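Local coordinates for exopolyphosphatase (Aquifex aeolicus, PDB 1T6C), which probably hydrolyses phosphoanhydride bonds in polyphosphate or guanosine pentaphosphate, as a calcium-binding member of the actin-like Ppx/GppA phosphatase family, at residues A[195-209]-A[280-294]. Sequence-based numbering, arbitrary orientation. Where two conformers were deposited one is given.
Sequences LEKELSKVKKPVDTI and IFLKTLEIFEKDCLI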
# COMPACT_ATOMS: atom_id res chain seq x y z
N LEU A 195 2.20 8.84 18.15
CA LEU A 195 1.88 7.52 17.66
C LEU A 195 1.34 6.66 18.81
O LEU A 195 0.43 5.89 18.61
CB LEU A 195 3.08 6.87 17.00
CG LEU A 195 3.48 7.34 15.63
CD1 LEU A 195 4.71 6.60 15.18
CD2 LEU A 195 2.34 7.16 14.63
N GLU A 196 1.83 6.87 20.03
CA GLU A 196 1.33 6.13 21.21
C GLU A 196 -0.15 6.48 21.41
O GLU A 196 -0.96 5.59 21.62
CB GLU A 196 2.16 6.52 22.45
CG GLU A 196 1.67 5.89 23.75
CD GLU A 196 2.45 4.66 24.14
OE1 GLU A 196 3.72 4.69 24.13
OE2 GLU A 196 1.78 3.66 24.49
N LYS A 197 -0.49 7.76 21.30
CA LYS A 197 -1.88 8.27 21.46
C LYS A 197 -2.81 7.62 20.44
O LYS A 197 -3.91 7.13 20.78
CB LYS A 197 -1.93 9.79 21.31
CG LYS A 197 -3.36 10.44 21.19
CD LYS A 197 -3.35 11.96 20.79
CE LYS A 197 -4.72 12.37 20.18
NZ LYS A 197 -5.59 13.26 20.98
N GLU A 198 -2.36 7.55 19.19
CA GLU A 198 -3.21 7.04 18.11
C GLU A 198 -3.26 5.52 18.09
O GLU A 198 -4.34 4.94 17.92
CB GLU A 198 -2.81 7.62 16.76
CG GLU A 198 -2.99 9.14 16.68
CD GLU A 198 -4.42 9.61 16.96
OE1 GLU A 198 -5.15 9.90 15.99
OE2 GLU A 198 -4.81 9.74 18.14
N LEU A 199 -2.11 4.87 18.29
CA LEU A 199 -2.05 3.42 18.14
C LEU A 199 -2.63 2.69 19.33
O LEU A 199 -3.08 1.57 19.19
CB LEU A 199 -0.61 2.94 17.94
CG LEU A 199 -0.06 3.29 16.57
CD1 LEU A 199 1.41 2.86 16.48
CD2 LEU A 199 -0.92 2.66 15.48
N SER A 200 -2.69 3.34 20.48
CA SER A 200 -3.21 2.66 21.66
C SER A 200 -4.70 2.36 21.43
O SER A 200 -5.25 1.40 21.99
CB SER A 200 -2.97 3.50 22.90
OG SER A 200 -1.59 3.52 23.19
N LYS A 201 -5.34 3.15 20.59
CA LYS A 201 -6.75 2.95 20.29
C LYS A 201 -7.04 1.73 19.40
O LYS A 201 -8.18 1.24 19.38
CB LYS A 201 -7.32 4.21 19.64
CG LYS A 201 -7.19 5.47 20.50
CD LYS A 201 -7.71 6.68 19.69
CE LYS A 201 -7.41 8.05 20.32
NZ LYS A 201 -7.43 9.15 19.26
N VAL A 202 -6.04 1.25 18.65
CA VAL A 202 -6.22 0.05 17.82
C VAL A 202 -5.68 -1.23 18.40
O VAL A 202 -5.86 -2.30 17.82
CB VAL A 202 -5.68 0.24 16.38
CG1 VAL A 202 -6.20 1.55 15.81
CG2 VAL A 202 -4.15 0.20 16.34
N LYS A 203 -5.01 -1.12 19.54
CA LYS A 203 -4.39 -2.28 20.20
C LYS A 203 -5.43 -3.37 20.46
O LYS A 203 -6.49 -3.10 21.00
CB LYS A 203 -3.75 -1.86 21.54
CG LYS A 203 -3.46 -3.04 22.47
CD LYS A 203 -2.62 -2.63 23.65
CE LYS A 203 -1.97 -3.83 24.30
NZ LYS A 203 -1.29 -3.42 25.55
N LYS A 204 -5.09 -4.59 20.08
CA LYS A 204 -5.88 -5.79 20.31
C LYS A 204 -4.88 -6.97 20.46
O LYS A 204 -3.77 -6.94 19.87
CB LYS A 204 -6.84 -6.06 19.13
CG LYS A 204 -7.94 -5.07 18.95
CD LYS A 204 -8.85 -5.48 17.80
CE LYS A 204 -9.84 -4.40 17.40
NZ LYS A 204 -10.08 -3.28 18.38
N PRO A 205 -5.22 -8.00 21.22
CA PRO A 205 -4.39 -9.20 21.24
C PRO A 205 -4.37 -9.89 19.87
O PRO A 205 -5.43 -10.18 19.33
CB PRO A 205 -5.06 -10.10 22.28
CG PRO A 205 -5.95 -9.21 23.03
CD PRO A 205 -6.40 -8.16 22.10
N VAL A 206 -3.19 -10.14 19.34
CA VAL A 206 -3.07 -10.88 18.09
C VAL A 206 -1.94 -11.89 18.15
O VAL A 206 -1.05 -11.79 18.99
CB VAL A 206 -2.83 -9.93 16.89
CG1 VAL A 206 -3.99 -8.97 16.79
CG2 VAL A 206 -1.53 -9.21 17.04
N ASP A 207 -2.03 -12.91 17.30
CA ASP A 207 -0.99 -13.91 17.17
C ASP A 207 0.06 -13.49 16.16
O ASP A 207 1.23 -13.77 16.34
CB ASP A 207 -1.57 -15.24 16.71
CG ASP A 207 -2.45 -15.86 17.76
OD1 ASP A 207 -1.92 -16.07 18.87
OD2 ASP A 207 -3.67 -16.08 17.58
N THR A 208 -0.36 -12.86 15.05
CA THR A 208 0.52 -12.59 13.93
C THR A 208 0.24 -11.18 13.41
O THR A 208 -0.89 -10.85 13.11
CB THR A 208 0.28 -13.57 12.76
OG1 THR A 208 0.36 -14.93 13.20
CG2 THR A 208 1.35 -13.40 11.65
N ILE A 209 1.30 -10.40 13.28
CA ILE A 209 1.28 -9.12 12.59
C ILE A 209 1.96 -9.26 11.25
O ILE A 209 3.08 -9.76 11.15
CB ILE A 209 1.96 -8.03 13.42
CG1 ILE A 209 1.16 -7.78 14.71
CG2 ILE A 209 2.06 -6.75 12.60
CD1 ILE A 209 1.79 -6.78 15.65
N ILE A 280 6.23 4.10 12.54
CA ILE A 280 4.90 3.56 12.64
C ILE A 280 4.99 2.07 12.96
O ILE A 280 4.29 1.58 13.83
CB ILE A 280 4.07 3.77 11.33
CG1 ILE A 280 3.71 5.23 11.17
CG2 ILE A 280 2.81 2.85 11.36
CD1 ILE A 280 3.06 5.53 9.82
N PHE A 281 5.84 1.35 12.25
CA PHE A 281 5.95 -0.10 12.49
C PHE A 281 6.60 -0.39 13.82
O PHE A 281 6.19 -1.34 14.49
CB PHE A 281 6.71 -0.77 11.36
CG PHE A 281 5.90 -0.88 10.10
CD1 PHE A 281 6.03 0.06 9.09
CD2 PHE A 281 4.94 -1.86 9.97
CE1 PHE A 281 5.24 -0.02 7.97
CE2 PHE A 281 4.13 -1.93 8.85
CZ PHE A 281 4.30 -1.03 7.86
N LEU A 282 7.58 0.41 14.22
CA LEU A 282 8.30 0.17 15.50
C LEU A 282 7.30 0.36 16.65
O LEU A 282 7.16 -0.51 17.53
CB LEU A 282 9.49 1.14 15.60
CG LEU A 282 10.36 0.94 16.84
CD1 LEU A 282 11.12 -0.39 16.72
CD2 LEU A 282 11.28 2.15 16.94
N LYS A 283 6.60 1.50 16.66
CA LYS A 283 5.60 1.77 17.69
C LYS A 283 4.45 0.76 17.66
O LYS A 283 3.92 0.38 18.70
CB LYS A 283 5.12 3.24 17.65
CG LYS A 283 4.14 3.63 18.76
CD LYS A 283 4.69 3.52 20.19
CE LYS A 283 5.76 4.56 20.50
NZ LYS A 283 6.07 4.55 22.00
N THR A 284 4.08 0.27 16.48
CA THR A 284 3.02 -0.72 16.36
C THR A 284 3.42 -1.99 17.13
O THR A 284 2.64 -2.52 17.92
CB THR A 284 2.76 -1.07 14.89
OG1 THR A 284 2.10 0.05 14.25
CG2 THR A 284 1.81 -2.24 14.75
N LEU A 285 4.63 -2.48 16.89
CA LEU A 285 5.10 -3.68 17.61
C LEU A 285 5.13 -3.45 19.13
O LEU A 285 4.70 -4.33 19.90
CB LEU A 285 6.46 -4.13 17.11
CG LEU A 285 6.43 -4.77 15.72
CD1 LEU A 285 7.82 -5.23 15.35
CD2 LEU A 285 5.48 -5.92 15.63
N GLU A 286 5.59 -2.29 19.56
CA GLU A 286 5.63 -1.97 21.00
C GLU A 286 4.22 -1.98 21.60
O GLU A 286 3.94 -2.61 22.65
CB GLU A 286 6.31 -0.62 21.23
CG GLU A 286 6.41 -0.23 22.69
CD GLU A 286 6.95 1.15 22.97
OE1 GLU A 286 7.34 1.88 22.04
OE2 GLU A 286 6.99 1.52 24.16
N ILE A 287 3.30 -1.28 20.97
CA ILE A 287 1.95 -1.15 21.50
C ILE A 287 1.21 -2.47 21.51
O ILE A 287 0.49 -2.75 22.45
CB ILE A 287 1.17 -0.10 20.69
CG1 ILE A 287 1.81 1.28 20.86
CG2 ILE A 287 -0.32 -0.12 21.05
CD1 ILE A 287 1.56 1.91 22.14
N PHE A 288 1.36 -3.26 20.45
CA PHE A 288 0.69 -4.55 20.38
C PHE A 288 1.40 -5.62 21.21
O PHE A 288 0.95 -6.76 21.28
CB PHE A 288 0.61 -5.01 18.94
CG PHE A 288 -0.52 -4.42 18.18
CD1 PHE A 288 -0.46 -3.10 17.73
CD2 PHE A 288 -1.64 -5.18 17.91
CE1 PHE A 288 -1.53 -2.54 16.99
CE2 PHE A 288 -2.69 -4.63 17.18
CZ PHE A 288 -2.63 -3.32 16.73
N GLU A 289 2.54 -5.26 21.77
CA GLU A 289 3.37 -6.16 22.58
C GLU A 289 3.79 -7.41 21.81
O GLU A 289 3.73 -8.53 22.32
CB GLU A 289 2.66 -6.46 23.90
CG GLU A 289 2.37 -5.23 24.75
CD GLU A 289 1.63 -5.63 26.02
OE1 GLU A 289 2.27 -6.24 26.89
OE2 GLU A 289 0.41 -5.37 26.13
N LYS A 290 4.21 -7.20 20.55
CA LYS A 290 4.66 -8.29 19.70
C LYS A 290 6.11 -8.10 19.32
O LYS A 290 6.56 -6.99 19.04
CB LYS A 290 3.77 -8.40 18.44
CG LYS A 290 2.30 -8.63 18.76
CD LYS A 290 2.02 -10.11 19.12
CE LYS A 290 2.09 -10.99 17.86
NZ LYS A 290 3.13 -12.07 17.89
N ASP A 291 6.87 -9.18 19.29
CA ASP A 291 8.29 -9.04 19.08
C ASP A 291 8.68 -9.01 17.61
O ASP A 291 9.83 -8.75 17.30
CB ASP A 291 9.04 -10.16 19.76
CG ASP A 291 9.04 -10.03 21.28
OD1 ASP A 291 8.92 -8.90 21.83
OD2 ASP A 291 9.15 -11.05 21.97
N CYS A 292 7.76 -9.33 16.71
CA CYS A 292 8.10 -9.37 15.29
C CYS A 292 6.87 -9.28 14.40
O CYS A 292 5.73 -9.47 14.85
CB CYS A 292 8.88 -10.62 14.94
SG CYS A 292 7.88 -12.10 14.98
N LEU A 293 7.13 -9.03 13.13
CA LEU A 293 6.12 -9.08 12.11
C LEU A 293 6.68 -9.81 10.89
O LEU A 293 7.89 -10.01 10.77
CB LEU A 293 5.66 -7.68 11.72
CG LEU A 293 6.69 -6.69 11.18
CD1 LEU A 293 7.11 -6.98 9.73
CD2 LEU A 293 6.14 -5.26 11.31
N ILE A 294 5.78 -10.22 10.02
CA ILE A 294 6.08 -10.85 8.74
C ILE A 294 5.81 -9.84 7.64
O ILE A 294 4.82 -9.14 7.68
CB ILE A 294 5.20 -12.14 8.53
CG1 ILE A 294 5.29 -13.06 9.74
CG2 ILE A 294 5.64 -12.91 7.27
CD1 ILE A 294 4.35 -14.26 9.69
O HOH W 1 4.07 1.32 25.16
O HOH W 2 0.51 -1.60 24.87
O HOH W 3 -1.19 -8.03 20.41
O HOH W 4 3.80 -11.36 14.40
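Leu195 and Leu199 lie against Ile280, Lys283, Thr284 and Ile287 where helices 195-199 and 280-288 cross at -57°, their axes 10.1 Å apart, and beyond both helices the two segments meet again as neighbouring parallel strands, Ile294 N giving a nearly straight bond to Ile209 O (3.0 Å). Leu199 is a knob in the hole those four residues form, its CD1 3.6 Å from Lys283 CG. That CG, anti to the backbone N (chi1 -176°), lies with CB against the leucines, and bends at chi2 and chi3 carry NZ to Glu196 OE1 (3.2 Å) and Glu286 OE1 (3.0 Å), each met from above its carboxylate plane. With alanine in place of Lys283, these two glutamates would probably be left close together without their shared cation, and Leu199 CD1 would lose its CG contact. Farther along, Lys203 CA sits over one face of the Phe288 ring, while Val202 CG2 touches Phe288 CE1 and Phe154 of strand 149-156 touches the Phe288 side chain. Ile209 CD1 packs on Leu285 CD2, Phe288 CB and Lys290 CG. The extended Lys203 chain runs past Ile287 O to OE2 of Glu289, the positive-phi residue of the Schellman motif, 2.7 Å from its NZ. Lys290 NZ reaches Asp207 O (3.0 Å) from above the carbonyl plane. Apolar side chains thus fill the middle of this helix-strand layering in the actin-like fold, with ion pairs and the Lys290 bond round them, Lys203-Glu289 being the exposed pair.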